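Local coordinates for protein putative transporter (Clostridium difficile 630, PDB 3LV9) that is a putative membrane transporter that may bind flavin adenine dinucleotide, seen here only as its CBS-domain pair, a part that probably serves regulation, at residues E45-L48 and A49-E53; P60-R63 and K64-D68; E102-I106 and D107-E111. All blocks are in the same frame, centred on the assembly; numbering follows the deposited sequence.

Interaction 1: residues E45-L48 and A49-E53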
loop_
_atom_site.group_PDB
_atom_site.type_symbol
_atom_site.label_atom_id
_atom_site.label_comp_id
_atom_site.label_asym_id
_atom_site.label_seq_id
_atom_site.Cartn_x
_atom_site.Cartn_y
_atom_site.Cartn_z
ATOM N N GLU A 45 -16.137 -13.729 5.943
ATOM C CA GLU A 45 -15.117 -14.262 6.832
ATOM C C GLU A 45 -13.839 -14.558 6.039
ATOM O O GLU A 45 -12.726 -14.213 6.451
ATOM C CB GLU A 45 -15.644 -15.535 7.514
ATOM C CG GLU A 45 -16.666 -15.269 8.621
ATOM C CD GLU A 45 -15.991 -14.494 9.758
ATOM O OE1 GLU A 45 -15.172 -15.139 10.474
ATOM O OE2 GLU A 45 -16.208 -13.243 9.881
ATOM N N LYS A 46 -13.998 -15.199 4.891
ATOM C CA LYS A 46 -12.852 -15.586 4.074
ATOM C C LYS A 46 -12.080 -14.378 3.618
ATOM O O LYS A 46 -10.860 -14.387 3.658
ATOM C CB LYS A 46 -13.319 -16.378 2.863
ATOM C CG LYS A 46 -12.229 -16.627 1.808
ATOM C CD LYS A 46 -12.705 -17.708 0.852
ATOM C CE LYS A 46 -11.771 -17.890 -0.362
ATOM N NZ LYS A 46 -12.392 -18.757 -1.504
ATOM N N ILE A 47 -12.794 -13.330 3.225
ATOM C CA ILE A 47 -12.182 -12.096 2.736
ATOM C C ILE A 47 -11.325 -11.446 3.824
ATOM O O ILE A 47 -10.165 -11.133 3.612
ATOM C CB ILE A 47 -13.259 -11.108 2.238
ATOM C CG1 ILE A 47 -13.912 -11.659 0.967
ATOM C CG2 ILE A 47 -12.693 -9.724 2.033
ATOM C CD1 ILE A 47 -15.103 -10.786 0.436
ATOM N N LEU A 48 -11.874 -11.270 5.009
ATOM C CA LEU A 48 -11.090 -10.675 6.083
ATOM C C LEU A 48 -9.912 -11.558 6.413
ATOM O O LEU A 48 -8.826 -11.058 6.689
ATOM C CB LEU A 48 -11.935 -10.499 7.312
ATOM C CG LEU A 48 -13.115 -9.572 7.047
ATOM C CD1 LEU A 48 -14.016 -9.468 8.285
ATOM C CD2 LEU A 48 -12.643 -8.213 6.581
ATOM N N ALA A 49 -10.101 -12.868 6.374
ATOM C CA ALA A 49 -8.978 -13.763 6.703
ATOM C C ALA A 49 -7.813 -13.582 5.716
ATOM O O ALA A 49 -6.638 -13.565 6.131
ATOM C CB ALA A 49 -9.413 -15.209 6.755
ATOM N N ILE A 50 -8.123 -13.422 4.424
ATOM C CA ILE A 50 -7.059 -13.234 3.438
ATOM C C ILE A 50 -6.500 -11.816 3.495
ATOM O O ILE A 50 -5.294 -11.684 3.495
ATOM C CB ILE A 50 -7.386 -13.744 1.964
ATOM C CG1 ILE A 50 -8.049 -12.692 1.089
ATOM C CG2 ILE A 50 -8.252 -15.045 1.944
ATOM C CD1 ILE A 50 -9.000 -13.386 -0.048
ATOM N N LEU A 51 -7.313 -10.761 3.613
ATOM C CA LEU A 51 -6.738 -9.399 3.815
ATOM C C LEU A 51 -5.780 -9.328 4.997
ATOM O O LEU A 51 -4.749 -8.661 4.928
ATOM C CB LEU A 51 -7.796 -8.297 3.999
ATOM C CG LEU A 51 -8.901 -8.192 2.948
ATOM C CD1 LEU A 51 -9.461 -6.806 2.743
ATOM C CD2 LEU A 51 -8.445 -8.771 1.642
ATOM N N LYS A 52 -6.115 -10.009 6.080
ATOM C CA LYS A 52 -5.274 -10.010 7.270
ATOM C C LYS A 52 -3.912 -10.691 7.026
ATOM O O LYS A 52 -2.884 -10.146 7.376
ATOM C CB LYS A 52 -5.999 -10.704 8.409
ATOM C CG LYS A 52 -5.440 -10.387 9.764
ATOM C CD LYS A 52 -5.404 -11.598 10.716
ATOM C CE LYS A 52 -4.590 -11.279 11.991
ATOM N NZ LYS A 52 -3.963 -12.494 12.611
ATOM N N GLU A 53 -3.916 -11.873 6.426
ATOM C CA GLU A 53 -2.695 -12.660 6.180
ATOM C C GLU A 53 -1.778 -12.030 5.142
ATOM O O GLU A 53 -0.563 -11.969 5.323
ATOM C CB GLU A 53 -3.110 -14.041 5.674
ATOM C CG GLU A 53 -1.989 -15.048 5.440
ATOM C CD GLU A 53 -2.289 -16.018 4.271
ATOM O OE1 GLU A 53 -3.197 -15.695 3.456
ATOM O OE2 GLU A 53 -1.609 -17.088 4.165
#

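Interaction 2: residues P60-R63 and K64-D68. With PO4 (phosphate ion), chain B.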
loop_
_atom_site.group_PDB
_atom_site.type_symbol
_atom_site.label_atom_id
_atom_site.label_comp_id
_atom_site.label_asym_id
_atom_site.label_seq_id
_atom_site.Cartn_x
_atom_site.Cartn_y
_atom_site.Cartn_z
ATOM N N PRO A 60 -7.761 -7.747 -6.958
ATOM C CA PRO A 60 -8.676 -8.089 -7.994
ATOM C C PRO A 60 -9.849 -8.910 -7.487
ATOM O O PRO A 60 -9.694 -9.654 -6.555
ATOM C CB PRO A 60 -7.829 -8.898 -8.960
ATOM C CG PRO A 60 -6.783 -9.509 -8.114
ATOM C CD PRO A 60 -6.545 -8.577 -6.976
ATOM N N VAL A 61 -11.008 -8.716 -8.121
ATOM C CA VAL A 61 -12.209 -9.421 -7.856
ATOM C C VAL A 61 -12.499 -10.265 -9.118
ATOM O O VAL A 61 -12.430 -9.755 -10.263
ATOM C CB VAL A 61 -13.354 -8.425 -7.604
ATOM C CG1 VAL A 61 -14.672 -9.121 -7.533
ATOM C CG2 VAL A 61 -13.097 -7.632 -6.343
ATOM N N CYS A 62 -12.779 -11.544 -8.895
ATOM C CA CYS A 62 -13.088 -12.531 -9.926
ATOM C C CYS A 62 -14.461 -13.127 -9.789
ATOM O O CYS A 62 -14.932 -13.316 -8.709
ATOM C CB CYS A 62 -12.139 -13.717 -9.853
ATOM S SG CYS A 62 -10.485 -13.375 -9.701
ATOM N N ARG A 63 -15.055 -13.481 -10.909
ATOM C CA ARG A 63 -16.276 -14.264 -10.963
ATOM C C ARG A 63 -15.859 -15.649 -11.384
ATOM O O ARG A 63 -15.337 -15.851 -12.480
ATOM C CB ARG A 63 -17.238 -13.621 -11.975
ATOM C CG ARG A 63 -18.496 -14.386 -12.408
ATOM C CD ARG A 63 -19.398 -13.468 -13.300
ATOM N NE ARG A 63 -20.083 -12.455 -12.464
ATOM C CZ ARG A 63 -20.554 -11.260 -12.871
ATOM N NH1 ARG A 63 -20.448 -10.857 -14.138
ATOM N NH2 ARG A 63 -21.138 -10.434 -11.989
ATOM N N LYS A 64 -16.036 -16.593 -10.475
ATOM C CA LYS A 64 -15.831 -18.023 -10.741
ATOM C C LYS A 64 -14.372 -18.459 -10.829
ATOM O O LYS A 64 -13.941 -19.333 -10.078
ATOM C CB LYS A 64 -16.615 -18.494 -11.994
ATOM C CG LYS A 64 -18.123 -18.662 -11.788
ATOM C CD LYS A 64 -18.448 -19.350 -10.457
ATOM C CE LYS A 64 -19.538 -20.422 -10.564
ATOM N NZ LYS A 64 -19.701 -21.160 -9.241
ATOM N N ASN A 65 -13.634 -17.890 -11.768
ATOM C CA ASN A 65 -12.231 -18.225 -11.974
ATOM C C ASN A 65 -11.375 -16.982 -12.230
ATOM O O ASN A 65 -11.880 -15.880 -12.456
ATOM C CB ASN A 65 -12.098 -19.176 -13.148
ATOM C CG ASN A 65 -12.714 -18.615 -14.382
ATOM O OD1 ASN A 65 -12.155 -17.714 -15.001
ATOM N ND2 ASN A 65 -13.899 -19.096 -14.725
ATOM N N LYS A 66 -10.066 -17.175 -12.209
ATOM C CA LYS A 66 -9.129 -16.067 -12.293
ATOM C C LYS A 66 -9.046 -15.454 -13.723
ATOM O O LYS A 66 -8.364 -14.457 -13.916
ATOM C CB LYS A 66 -7.754 -16.525 -11.795
ATOM C CG LYS A 66 -7.579 -16.509 -10.256
ATOM C CD LYS A 66 -6.237 -17.112 -9.850
ATOM C CE LYS A 66 -6.060 -17.188 -8.310
ATOM N NZ LYS A 66 -4.982 -18.221 -7.952
ATOM N N ASP A 67 -9.749 -16.036 -14.701
ATOM C CA ASP A 67 -9.781 -15.479 -16.079
ATOM C C ASP A 67 -10.963 -14.549 -16.339
ATOM O O ASP A 67 -11.070 -13.932 -17.414
ATOM C CB ASP A 67 -9.883 -16.601 -17.103
ATOM C CG ASP A 67 -8.687 -17.454 -17.123
ATOM O OD1 ASP A 67 -7.612 -16.985 -16.685
ATOM O OD2 ASP A 67 -8.825 -18.583 -17.606
ATOM N N ASP A 68 -11.866 -14.487 -15.365
ATOM C CA ASP A 68 -12.994 -13.563 -15.432
ATOM C C ASP A 68 -12.836 -12.515 -14.356
ATOM O O ASP A 68 -13.466 -12.593 -13.348
ATOM C CB ASP A 68 -14.322 -14.325 -15.307
ATOM C CG ASP A 68 -15.550 -13.432 -15.604
ATOM O OD1 ASP A 68 -15.350 -12.238 -15.982
ATOM O OD2 ASP A 68 -16.701 -13.926 -15.450
HETATM P P PO4 B . -7.677 -19.991 -5.928
HETATM O O1 PO4 B . -7.183 -21.415 -5.799
HETATM O O2 PO4 B . -8.080 -19.784 -7.362
HETATM O O3 PO4 B . -8.902 -19.714 -5.094
HETATM O O4 PO4 B . -6.538 -19.095 -5.499
#

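Interaction 3: residues E102-I106 and D107-E111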
loop_
_atom_site.group_PDB
_atom_site.type_symbol
_atom_site.label_atom_id
_atom_site.label_comp_id
_atom_site.label_asym_id
_atom_site.label_seq_id
_atom_site.Cartn_x
_atom_site.Cartn_y
_atom_site.Cartn_z
ATOM N N GLU A 102 1.622 -10.054 -21.652
ATOM C CA GLU A 102 2.811 -10.505 -20.919
ATOM C C GLU A 102 4.139 -10.232 -21.692
ATOM O O GLU A 102 5.212 -10.329 -21.129
ATOM C CB GLU A 102 2.680 -12.011 -20.530
ATOM C CG GLU A 102 2.830 -13.033 -21.686
ATOM C CD GLU A 102 2.592 -14.500 -21.267
ATOM O OE1 GLU A 102 2.145 -14.771 -20.107
ATOM O OE2 GLU A 102 2.843 -15.384 -22.126
ATOM N N ASN A 103 4.027 -9.920 -22.981
ATOM C CA ASN A 103 5.165 -9.580 -23.853
ATOM C C ASN A 103 5.373 -8.066 -23.935
ATOM O O ASN A 103 6.281 -7.603 -24.616
ATOM C CB ASN A 103 4.896 -10.128 -25.264
ATOM C CG ASN A 103 4.664 -11.633 -25.260
ATOM O OD1 ASN A 103 5.307 -12.352 -24.481
ATOM N ND2 ASN A 103 3.729 -12.119 -26.112
ATOM N N LEU A 104 4.521 -7.280 -23.284
ATOM C CA LEU A 104 4.829 -5.860 -23.184
ATOM C C LEU A 104 6.087 -5.711 -22.374
ATOM O O LEU A 104 6.258 -6.401 -21.372
ATOM C CB LEU A 104 3.724 -5.104 -22.485
ATOM C CG LEU A 104 3.789 -3.621 -22.768
ATOM C CD1 LEU A 104 3.799 -3.413 -24.288
ATOM C CD2 LEU A 104 2.599 -2.862 -22.060
ATOM N N THR A 105 6.980 -4.827 -22.805
ATOM C CA THR A 105 8.216 -4.569 -22.051
ATOM C C THR A 105 7.908 -3.687 -20.850
ATOM O O THR A 105 6.960 -2.898 -20.864
ATOM C CB THR A 105 9.270 -3.867 -22.923
ATOM O OG1 THR A 105 8.660 -2.766 -23.585
ATOM C CG2 THR A 105 9.849 -4.816 -23.996
ATOM N N ILE A 106 8.726 -3.784 -19.813
ATOM C CA ILE A 106 8.450 -3.066 -18.565
ATOM C C ILE A 106 8.273 -1.547 -18.726
ATOM O O ILE A 106 7.473 -0.968 -18.040
ATOM C CB ILE A 106 9.523 -3.383 -17.515
ATOM C CG1 ILE A 106 9.515 -4.893 -17.224
ATOM C CG2 ILE A 106 9.258 -2.641 -16.240
ATOM C CD1 ILE A 106 10.606 -5.354 -16.244
ATOM N N ASP A 107 8.995 -0.919 -19.649
ATOM C CA ASP A 107 8.900 0.545 -19.880
ATOM C C ASP A 107 7.591 0.988 -20.574
ATOM O O ASP A 107 7.058 2.069 -20.299
ATOM C CB ASP A 107 10.107 1.061 -20.706
ATOM C CG ASP A 107 10.321 0.275 -21.986
ATOM O OD1 ASP A 107 9.702 -0.810 -22.104
ATOM O OD2 ASP A 107 11.114 0.702 -22.857
ATOM N N LYS A 108 7.098 0.161 -21.487
ATOM C CA LYS A 108 5.848 0.449 -22.177
ATOM C C LYS A 108 4.643 0.135 -21.286
ATOM O O LYS A 108 3.583 0.750 -21.408
ATOM C CB LYS A 108 5.797 -0.343 -23.475
ATOM C CG LYS A 108 6.929 0.005 -24.407
ATOM C CD LYS A 108 6.778 -0.758 -25.712
ATOM C CE LYS A 108 8.017 -0.571 -26.642
ATOM N NZ LYS A 108 8.343 -1.818 -27.457
ATOM N N ALA A 109 4.819 -0.800 -20.363
ATOM C CA ALA A 109 3.853 -1.037 -19.308
ATOM C C ALA A 109 3.668 0.200 -18.430
ATOM O O ALA A 109 2.546 0.619 -18.125
ATOM C CB ALA A 109 4.309 -2.184 -18.480
ATOM N N LEU A 110 4.767 0.796 -18.007
ATOM C CA LEU A 110 4.657 1.977 -17.151
ATOM C C LEU A 110 3.960 3.096 -17.913
ATOM O O LEU A 110 3.046 3.723 -17.390
ATOM C CB LEU A 110 6.036 2.411 -16.653
ATOM C CG LEU A 110 6.129 3.582 -15.663
ATOM C CD1 LEU A 110 5.516 3.222 -14.303
ATOM C CD2 LEU A 110 7.607 4.062 -15.519
ATOM N N GLU A 111 4.399 3.329 -19.156
ATOM C CA GLU A 111 3.824 4.362 -20.026
ATOM C C GLU A 111 2.314 4.183 -20.072
ATOM O O GLU A 111 1.578 5.143 -19.871
ATOM C CB GLU A 111 4.388 4.279 -21.474
ATOM C CG GLU A 111 5.792 4.909 -21.725
ATOM C CD GLU A 111 6.297 4.782 -23.207
ATOM O OE1 GLU A 111 5.474 4.530 -24.136
ATOM O OE2 GLU A 111 7.523 4.954 -23.443
#

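Interaction 1: residues E45-L48 and A49-E53
The flat groups here are the peptide planes of helix 44-53, and the carbonyl of Ile-47 takes both a bond and a hydrocarbon contact from Leu-51. Leu-51 N meets Ile-47 O head-on at 2.9 Å with an almost straight N-H...O angle of 176°, while Leu-51 CG comes in beside that bond, 3.3 Å from Ile-47 O. The next carbonyl is approached less squarely: Lys-52 N donates to Leu-48 O over 3.0 Å from a position tilted 25° out of the carbonyl plane, and Lys-52 CB lies at the flank of the same oxygen. Ala-49 N and Ile-50 N bond in the same i to i+4 pattern to Glu-45 O and Lys-46 O. Against Lys-46 O rests the CG2 methyl of Ile-50, only 3.2 Å away. It gets there because Ile-50 CG1 takes the place between the backbone N and carbonyl carbon (chi1 89°), which turns CG2 back along the helix. One turn apart, Ile-47 and Leu-51 run side by side in the same direction, with Ile-47 CG2 at 4.2 Å from Leu-51 CG.

This is the helix of the beta-alpha-beta unit 38-39, 44-53, 58-62 in the first CBS domain. Leu-51 and Leu-48 both pack on Tyr-79 of helix 75-85, and Leu-48 also reaches Val-144 of the second subunit. Lys-46 NZ instead forms a salt bridge with Asp-42. The chemistry is thus divided: the four carbonyls from Glu-45 to Leu-48 are satisfied within the helix, so its hydrocarbon side can be buried without leaving those polar groups unpaired, and its charged side chains stay at the surface.

Interaction 2: residues P60-R63 and K64-D68
Cys-62 is where strand 58-62 first meets the turn that follows it. Its CA-H makes a bent CA-H...O contact with Asp-68 O, CA lying 3.4 Å from that oxygen; its CB is 3.4 Å from Asn-65 O, and SG packs near Lys-66. Arg-63 comes next and closes the loop: Arg-63 N donates to Asp-68 O at 3.0 Å, nearly straight at 169°. Its carbonyl points into the loop as well and takes Asn-65 N at 2.8 Å, a classic gamma turn centred on Lys-64, whose phi of 75° and psi of -60° fit that turn. The side chain of Arg-63 runs alongside Asp-68, CD lying 3.5 Å from Asp-68 OD2, but this is contact with the aliphatic stem; the guanidinium continues on to a salt bridge with Glu-40.

The return is a type I turn from Asn-65 to Asp-68, braced by an Asx turn in which Asp-67 N sits in the amide plane of Asn-65, on a lone pair of OD1 at 2.9 Å. Lys-66 NZ gives a hydrogen bond of 3.0 Å to O4 of the phosphate ion, probably from the crystallisation liquor, and another to Arg-32 O; Tyr-39 OH also holds the ion.

The whole forms the hairpin connection between antiparallel strands 58-62 and 69-74 of the first CBS domain. On the other flank, strand 38-39 pairs with 58-62, and the disulfide joins Cys-62 to Cys-37, just before strand 38-39.

Interaction 3: residues E102-I106 and D107-E111
Thr-105 and Asp-107 cross obliquely at the start of helix 106-116, joined through their oxygens: Thr-105 OG1 donates to Asp-107 OD1 at 2.7 Å. Both first torsions serve this bond, OG1 and the aspartate CG each standing between their own backbone N and carbonyl carbon (chi1 49° and 52°). Thr-105 holds the N-cap position, yet its hydroxyl is spent on the carboxylate and does not cap a backbone N-H. The same OD1 does reach the backbone, taking a weak bond from Lys-108 N at 2.8 Å.

Lys-108 lies across the threonine as well, its CG 3.4 Å from Thr-105 OG1, so its stem covers the hydroxyl from another side. Leu-104 packs against the first turn. With CG anti to the backbone N (chi1 -161°), it splays its two methyls over separate targets: CD1 touches Lys-108 CB at 3.8 Å, and CD2 presses on the backbone at Ala-109 N, 3.5 Å away. Between these groups Thr-105 O accepts Ala-109 N at 3.0 Å, plus a weaker, bent bond from Lys-108 N. Ile-106 O receives Leu-110 N one step on. The loop leads from strand 98-101 into helix 106-116 of the second CBS domain, and that helix packs on helix 136-145 through Ile-106 and Leu-110.

What follows chemically is a helix start fitted with an acceptor. A carboxylate among the first amides probably interacts favourably with the positive end of the helix dipole, and the threonine hydroxyl helps fix its rotation; the leucine shields the same turn with hydrocarbon.

Overall arrangement
The three contacts are in series along the chain and none touches another. Interactions 1 and 2 belong to the first CBS domain: helix 44-53 leads into strand 58-62 within one beta-alpha-beta unit, and their nearest atoms are about 8 Å apart. Interaction 3 lies in the second CBS domain, on the opposite side of the chain's centre from interaction 1, with about 31 Å between their centres; from interaction 2 the centres are about 23 Å apart. A phosphate ion, probably from the crystallisation liquor, relates the first two: bound at interaction 2, it is about 5 Å from the side chain of Lys-46 in interaction 1. Of the three, interaction 1 alone meets the second subunit.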